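Local coordinates for lipoprotein (Mycoplasma mycoides subsp. capri, PDB 7ADK) that probably acts as a serine protease of the chymotrypsin-like PA clan, likely cleaving host immunoglobulin, at residues E422-L432 against F443-G454. Residues are numbered along the deposited sequence; the frame is centred on the assembly and turned at random.
Sequences ESGTMWIMDYL and FYFGTNSHVAKG
Two backbone amides converge on the carbonyl oxygen of Y444: M429 N at 3.0 Å, and D430 N through a weaker bond. Such sharing is the signature of a classic beta bulge, here an extra residue on strand 421-433 opposite Y444, while Y444 N returns a bond to D430 O. Beyond the bulge, W427 and G446 form a hydrogen-bonded pair. A chi1 of 65° turns the indole of W427 back across the strand pair, over G446, whose CA lies 3.7 Å from the centroid of the six-membered ring, a CH-pi contact over the face. M429 CE also reaches this glycine. On the face carrying I428, F445, Y431 and F443, I428 CD1 abuts F443 CD2, and Y431 CB sits over the F443 ring. M426 reaches F445, its SD against CB and its methyl against CG, an oblique Met-aromatic contact. T447 OG1 donates to T425 O (2.8 Å), joining the strands just before helix 449-452, where V451 CG1 packs against G424 CA. H450 ND1, on that helix, bonds to D539 OD2. A histidine just after a beta hairpin, paired with an aspartate, is consistent with the catalytic triad of a chymotrypsin-like PA-clan peptidase.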
ATOM      1  N   GLU B 422      -4.953  -8.118 -21.074  1.00 67.25           N
ATOM      2  CA  GLU B 422      -3.516  -8.384 -21.054  1.00 67.25           C
ATOM      3  C   GLU B 422      -2.818  -7.120 -20.524  1.00 67.25           C
ATOM      4  O   GLU B 422      -3.157  -6.017 -20.956  1.00 67.25           O
ATOM      5  CB  GLU B 422      -3.017  -8.768 -22.447  1.00 67.25           C
ATOM      6  CG  GLU B 422      -1.496  -9.017 -22.496  1.00 67.25           C
ATOM      7  CD  GLU B 422      -1.000 -10.022 -21.459  1.00 67.25           C
ATOM      8  OE1 GLU B 422      -1.602 -11.106 -21.365  1.00 67.25           O
ATOM      9  OE2 GLU B 422      -0.046  -9.693 -20.711  1.00 67.25           O
ATOM     10  N   SER B 423      -1.883  -7.228 -19.582  1.00 57.55           N
ATOM     11  CA  SER B 423      -1.120  -6.071 -19.114  1.00 57.55           C
ATOM     12  C   SER B 423       0.319  -6.420 -18.755  1.00 57.55           C
ATOM     13  O   SER B 423       0.612  -7.449 -18.140  1.00 57.55           O
ATOM     14  CB  SER B 423      -1.834  -5.387 -17.956  1.00 57.55           C
ATOM     15  OG  SER B 423      -1.064  -4.290 -17.512  1.00 57.55           O
ATOM     16  N   GLY B 424       1.233  -5.532 -19.123  1.00 54.23           N
ATOM     17  CA  GLY B 424       2.671  -5.761 -19.033  1.00 54.23           C
ATOM     18  C   GLY B 424       3.438  -4.458 -18.928  1.00 54.23           C
ATOM     19  O   GLY B 424       2.952  -3.487 -18.337  1.00 54.23           O
ATOM     20  N   THR B 425       4.669  -4.413 -19.415  1.00 52.11           N
ATOM     21  CA  THR B 425       5.445  -3.181 -19.395  1.00 52.11           C
ATOM     22  C   THR B 425       6.280  -3.032 -20.667  1.00 52.11           C
ATOM     23  O   THR B 425       6.613  -4.014 -21.339  1.00 52.11           O
ATOM     24  CB  THR B 425       6.314  -3.122 -18.135  1.00 52.11           C
ATOM     25  OG1 THR B 425       5.493  -3.241 -17.002  1.00 52.11           O
ATOM     26  CG2 THR B 425       7.046  -1.796 -17.969  1.00 52.11           C
ATOM     27  N   MET B 426       6.590  -1.797 -21.028  1.00 55.15           N
ATOM     28  CA  MET B 426       7.420  -1.441 -22.171  1.00 55.15           C
ATOM     29  C   MET B 426       8.393  -0.315 -21.832  1.00 55.15           C
ATOM     30  O   MET B 426       8.205   0.424 -20.872  1.00 55.15           O
ATOM     31  CB  MET B 426       6.599  -0.963 -23.378  1.00 55.15           C
ATOM     32  CG  MET B 426       5.348  -1.756 -23.689  1.00 55.15           C
ATOM     33  SD  MET B 426       4.736  -1.598 -25.376  1.00 55.15           S
ATOM     34  CE  MET B 426       3.978   0.055 -25.367  1.00 55.15           C
ATOM     35  N   TRP B 427       9.403  -0.146 -22.663  1.00 52.94           N
ATOM     36  CA  TRP B 427      10.172   1.083 -22.748  1.00 52.94           C
ATOM     37  C   TRP B 427      10.165   1.634 -24.156  1.00 52.94           C
ATOM     38  O   TRP B 427      10.082   0.897 -25.139  1.00 52.94           O
ATOM     39  CB  TRP B 427      11.603   0.862 -22.271  1.00 52.94           C
ATOM     40  CG  TRP B 427      12.407  -0.076 -23.108  1.00 52.94           C
ATOM     41  CD1 TRP B 427      13.270   0.287 -24.080  1.00 52.94           C
ATOM     42  CD2 TRP B 427      12.411  -1.532 -23.091  1.00 52.94           C
ATOM     43  NE1 TRP B 427      13.791  -0.827 -24.680  1.00 52.94           N
ATOM     44  CE2 TRP B 427      13.313  -1.980 -24.105  1.00 52.94           C
ATOM     45  CE3 TRP B 427      11.760  -2.507 -22.325  1.00 52.94           C
ATOM     46  CZ2 TRP B 427      13.553  -3.322 -24.379  1.00 52.94           C
ATOM     47  CZ3 TRP B 427      12.014  -3.865 -22.577  1.00 52.94           C
ATOM     48  CH2 TRP B 427      12.901  -4.274 -23.593  1.00 52.94           C
ATOM     49  N   ILE B 428      10.221   2.947 -24.264  1.00 55.59           N
ATOM     50  CA  ILE B 428      10.446   3.647 -25.520  1.00 55.59           C
ATOM     51  C   ILE B 428      11.892   3.367 -25.963  1.00 55.59           C
ATOM     52  O   ILE B 428      12.831   3.606 -25.203  1.00 55.59           O
ATOM     53  CB  ILE B 428      10.083   5.135 -25.322  1.00 55.59           C
ATOM     54  CG1 ILE B 428       9.726   5.824 -26.639  1.00 55.59           C
ATOM     55  CG2 ILE B 428      11.122   5.953 -24.539  1.00 55.59           C
ATOM     56  CD1 ILE B 428       8.917   7.102 -26.365  1.00 55.59           C
ATOM     57  N   MET B 429      12.091   2.839 -27.172  1.00 64.77           N
ATOM     58  CA  MET B 429      13.430   2.591 -27.695  1.00 64.77           C
ATOM     59  C   MET B 429      13.767   3.441 -28.913  1.00 64.77           C
ATOM     60  O   MET B 429      14.897   3.892 -29.039  1.00 64.77           O
ATOM     61  CB  MET B 429      13.663   1.099 -27.916  1.00 64.77           C
ATOM     62  CG  MET B 429      13.007   0.483 -29.151  1.00 64.77           C
ATOM     63  SD  MET B 429      13.805  -1.038 -29.714  1.00 64.77           S
ATOM     64  CE  MET B 429      13.209  -2.159 -28.457  1.00 64.77           C
ATOM     65  N   ASP B 430      12.812   3.721 -29.796  1.00 64.27           N
ATOM     66  CA  ASP B 430      13.096   4.332 -31.092  1.00 64.27           C
ATOM     67  C   ASP B 430      11.897   5.124 -31.640  1.00 64.27           C
ATOM     68  O   ASP B 430      10.764   4.971 -31.183  1.00 64.27           O
ATOM     69  CB  ASP B 430      13.562   3.221 -32.047  1.00 64.27           C
ATOM     70  CG  ASP B 430      14.223   3.700 -33.330  1.00 64.27           C
ATOM     71  OD1 ASP B 430      14.683   4.848 -33.377  1.00 64.27           O
ATOM     72  OD2 ASP B 430      14.287   2.921 -34.305  1.00 64.27           O
ATOM     73  N   TYR B 431      12.147   5.963 -32.642  1.00 68.15           N
ATOM     74  CA  TYR B 431      11.125   6.575 -33.486  1.00 68.15           C
ATOM     75  C   TYR B 431      11.600   6.723 -34.935  1.00 68.15           C
ATOM     76  O   TYR B 431      12.757   7.031 -35.196  1.00 68.15           O
ATOM     77  CB  TYR B 431      10.643   7.908 -32.908  1.00 68.15           C
ATOM     78  CG  TYR B 431      11.680   8.981 -32.643  1.00 68.15           C
ATOM     79  CD1 TYR B 431      12.164   9.795 -33.682  1.00 68.15           C
ATOM     80  CD2 TYR B 431      12.101   9.212 -31.324  1.00 68.15           C
ATOM     81  CE1 TYR B 431      13.045  10.850 -33.396  1.00 68.15           C
ATOM     82  CE2 TYR B 431      12.989  10.254 -31.031  1.00 68.15           C
ATOM     83  CZ  TYR B 431      13.454  11.081 -32.067  1.00 68.15           C
ATOM     84  OH  TYR B 431      14.324  12.073 -31.777  1.00 68.15           O
ATOM     85  N   LEU B 432      10.681   6.543 -35.877  1.00 74.89           N
ATOM     86  CA  LEU B 432      10.927   6.751 -37.299  1.00 74.89           C
ATOM     87  C   LEU B 432      11.117   8.247 -37.542  1.00 74.89           C
ATOM     88  O   LEU B 432      10.342   9.047 -37.029  1.00 74.89           O
ATOM     89  CB  LEU B 432       9.740   6.160 -38.070  1.00 74.89           C
ATOM     90  CG  LEU B 432       9.788   6.285 -39.591  1.00 74.89           C
ATOM     91  CD1 LEU B 432      10.910   5.476 -40.216  1.00 74.89           C
ATOM     92  CD2 LEU B 432       8.480   5.779 -40.165  1.00 74.89           C
ATOM     93  N   PHE B 443       6.394   5.705 -33.036  1.00 62.54           N
ATOM     94  CA  PHE B 443       7.293   5.272 -31.963  1.00 62.54           C
ATOM     95  C   PHE B 443       7.323   3.755 -31.819  1.00 62.54           C
ATOM     96  O   PHE B 443       6.324   3.090 -32.066  1.00 62.54           O
ATOM     97  CB  PHE B 443       6.869   5.905 -30.638  1.00 62.54           C
ATOM     98  CG  PHE B 443       7.175   7.379 -30.525  1.00 62.54           C
ATOM     99  CD1 PHE B 443       6.330   8.329 -31.108  1.00 62.54           C
ATOM    100  CD2 PHE B 443       8.315   7.798 -29.834  1.00 62.54           C
ATOM    101  CE1 PHE B 443       6.597   9.692 -30.968  1.00 62.54           C
ATOM    102  CE2 PHE B 443       8.585   9.163 -29.685  1.00 62.54           C
ATOM    103  CZ  PHE B 443       7.719  10.107 -30.243  1.00 62.54           C
ATOM    104  N   TYR B 444       8.467   3.222 -31.389  1.00 61.56           N
ATOM    105  CA  TYR B 444       8.737   1.804 -31.207  1.00 61.56           C
ATOM    106  C   TYR B 444       9.123   1.524 -29.767  1.00 61.56           C
ATOM    107  O   TYR B 444       9.931   2.237 -29.165  1.00 61.56           O
ATOM    108  CB  TYR B 444       9.808   1.316 -32.179  1.00 61.56           C
ATOM    109  CG  TYR B 444       9.481   1.619 -33.614  1.00 61.56           C
ATOM    110  CD1 TYR B 444       9.745   2.894 -34.129  1.00 61.56           C
ATOM    111  CD2 TYR B 444       8.817   0.670 -34.403  1.00 61.56           C
ATOM    112  CE1 TYR B 444       9.262   3.255 -35.393  1.00 61.56           C
ATOM    113  CE2 TYR B 444       8.376   1.024 -35.685  1.00 61.56           C
ATOM    114  CZ  TYR B 444       8.549   2.327 -36.163  1.00 61.56           C
ATOM    115  OH  TYR B 444       7.970   2.699 -37.327  1.00 61.56           O
ATOM    116  N   PHE B 445       8.480   0.513 -29.199  1.00 51.80           N
ATOM    117  CA  PHE B 445       8.557   0.152 -27.794  1.00 51.80           C
ATOM    118  C   PHE B 445       9.070  -1.290 -27.629  1.00 51.80           C
ATOM    119  O   PHE B 445       8.527  -2.201 -28.229  1.00 51.80           O
ATOM    120  CB  PHE B 445       7.176   0.318 -27.164  1.00 51.80           C
ATOM    121  CG  PHE B 445       6.657   1.752 -27.073  1.00 51.80           C
ATOM    122  CD1 PHE B 445       6.014   2.380 -28.155  1.00 51.80           C
ATOM    123  CD2 PHE B 445       6.789   2.448 -25.857  1.00 51.80           C
ATOM    124  CE1 PHE B 445       5.543   3.699 -28.032  1.00 51.80           C
ATOM    125  CE2 PHE B 445       6.295   3.756 -25.719  1.00 51.80           C
ATOM    126  CZ  PHE B 445       5.679   4.383 -26.808  1.00 51.80           C
ATOM    127  N   GLY B 446      10.118  -1.492 -26.831  1.00 54.14           N
ATOM    128  CA  GLY B 446      10.608  -2.802 -26.456  1.00 54.14           C
ATOM    129  C   GLY B 446       9.764  -3.389 -25.346  1.00 54.14           C
ATOM    130  O   GLY B 446       9.395  -2.717 -24.393  1.00 54.14           O
ATOM    131  N   THR B 447       9.407  -4.653 -25.457  1.00 55.47           N
ATOM    132  CA  THR B 447       8.585  -5.386 -24.494  1.00 55.47           C
ATOM    133  C   THR B 447       8.951  -6.864 -24.592  1.00 55.47           C
ATOM    134  O   THR B 447       9.963  -7.201 -25.215  1.00 55.47           O
ATOM    135  CB  THR B 447       7.084  -5.089 -24.735  1.00 55.47           C
ATOM    136  OG1 THR B 447       6.332  -5.599 -23.674  1.00 55.47           O
ATOM    137  CG2 THR B 447       6.519  -5.660 -26.034  1.00 55.47           C
ATOM    138  N   ASN B 448       8.146  -7.766 -24.047  1.00 58.43           N
ATOM    139  CA  ASN B 448       8.299  -9.200 -24.261  1.00 58.43           C
ATOM    140  C   ASN B 448       7.126  -9.847 -25.005  1.00 58.43           C
ATOM    141  O   ASN B 448       6.024  -9.322 -25.085  1.00 58.43           O
ATOM    142  CB  ASN B 448       8.698  -9.890 -22.971  1.00 58.43           C
ATOM    143  CG  ASN B 448       7.617  -9.889 -21.951  1.00 58.43           C
ATOM    144  OD1 ASN B 448       7.005  -8.887 -21.651  1.00 58.43           O
ATOM    145  ND2 ASN B 448       7.328 -11.029 -21.407  1.00 58.43           N
ATOM    146  N   SER B 449       7.394 -10.980 -25.634  1.00 61.33           N
ATOM    147  CA  SER B 449       6.516 -11.633 -26.614  1.00 61.33           C
ATOM    148  C   SER B 449       5.191 -12.147 -26.040  1.00 61.33           C
ATOM    149  O   SER B 449       4.144 -11.954 -26.651  1.00 61.33           O
ATOM    150  CB  SER B 449       7.264 -12.766 -27.309  1.00 61.33           C
ATOM    151  OG  SER B 449       6.605 -13.144 -28.471  1.00 61.33           O
ATOM    152  N   HIS B 450       5.171 -12.694 -24.824  1.00 61.26           N
ATOM    153  CA  HIS B 450       3.891 -13.038 -24.201  1.00 61.26           C
ATOM    154  C   HIS B 450       3.042 -11.829 -23.767  1.00 61.26           C
ATOM    155  O   HIS B 450       1.856 -11.997 -23.487  1.00 61.26           O
ATOM    156  CB  HIS B 450       4.070 -14.045 -23.072  1.00 61.26           C
ATOM    157  CG  HIS B 450       4.468 -13.478 -21.747  1.00 61.26           C
ATOM    158  ND1 HIS B 450       5.718 -13.499 -21.202  1.00 61.26           N
ATOM    159  CD2 HIS B 450       3.624 -13.019 -20.777  1.00 61.26           C
ATOM    160  CE1 HIS B 450       5.637 -13.087 -19.934  1.00 61.26           C
ATOM    161  NE2 HIS B 450       4.378 -12.748 -19.633  1.00 61.26           N
ATOM    162  N   VAL B 451       3.605 -10.615 -23.731  1.00 60.71           N
ATOM    163  CA  VAL B 451       2.846  -9.371 -23.538  1.00 60.71           C
ATOM    164  C   VAL B 451       2.370  -8.833 -24.876  1.00 60.71           C
ATOM    165  O   VAL B 451       1.200  -8.501 -25.022  1.00 60.71           O
ATOM    166  CB  VAL B 451       3.646  -8.333 -22.723  1.00 60.71           C
ATOM    167  CG1 VAL B 451       2.989  -6.955 -22.675  1.00 60.71           C
ATOM    168  CG2 VAL B 451       3.845  -8.816 -21.292  1.00 60.71           C
ATOM    169  N   ALA B 452       3.240  -8.804 -25.883  1.00 61.34           N
ATOM    170  CA  ALA B 452       2.904  -8.307 -27.208  1.00 61.34           C
ATOM    171  C   ALA B 452       1.830  -9.142 -27.933  1.00 61.34           C
ATOM    172  O   ALA B 452       1.086  -8.602 -28.745  1.00 61.34           O
ATOM    173  CB  ALA B 452       4.186  -8.220 -28.025  1.00 61.34           C
ATOM    174  N   LYS B 453       1.678 -10.444 -27.640  1.00 64.84           N
ATOM    175  CA  LYS B 453       0.574 -11.282 -28.147  1.00 64.84           C
ATOM    176  C   LYS B 453      -0.819 -10.911 -27.615  1.00 64.84           C
ATOM    177  O   LYS B 453      -1.810 -11.407 -28.134  1.00 64.84           O
ATOM    178  CB  LYS B 453       0.894 -12.783 -28.060  1.00 64.84           C
ATOM    179  CG  LYS B 453       0.631 -13.518 -26.738  1.00 64.84           C
ATOM    180  CD  LYS B 453       0.781 -15.038 -26.939  1.00 64.84           C
ATOM    181  CE  LYS B 453       0.380 -15.863 -25.708  1.00 64.84           C
ATOM    182  NZ  LYS B 453       0.230 -17.305 -26.014  1.00 64.84           N
ATOM    183  N   GLY B 454      -0.917 -10.013 -26.637  1.00 66.60           N
ATOM    184  CA  GLY B 454      -2.177  -9.402 -26.233  1.00 66.60           C
ATOM    185  C   GLY B 454      -2.760  -8.451 -27.276  1.00 66.60           C
ATOM    186  O   GLY B 454      -3.938  -8.110 -27.209  1.00 66.60           O
TER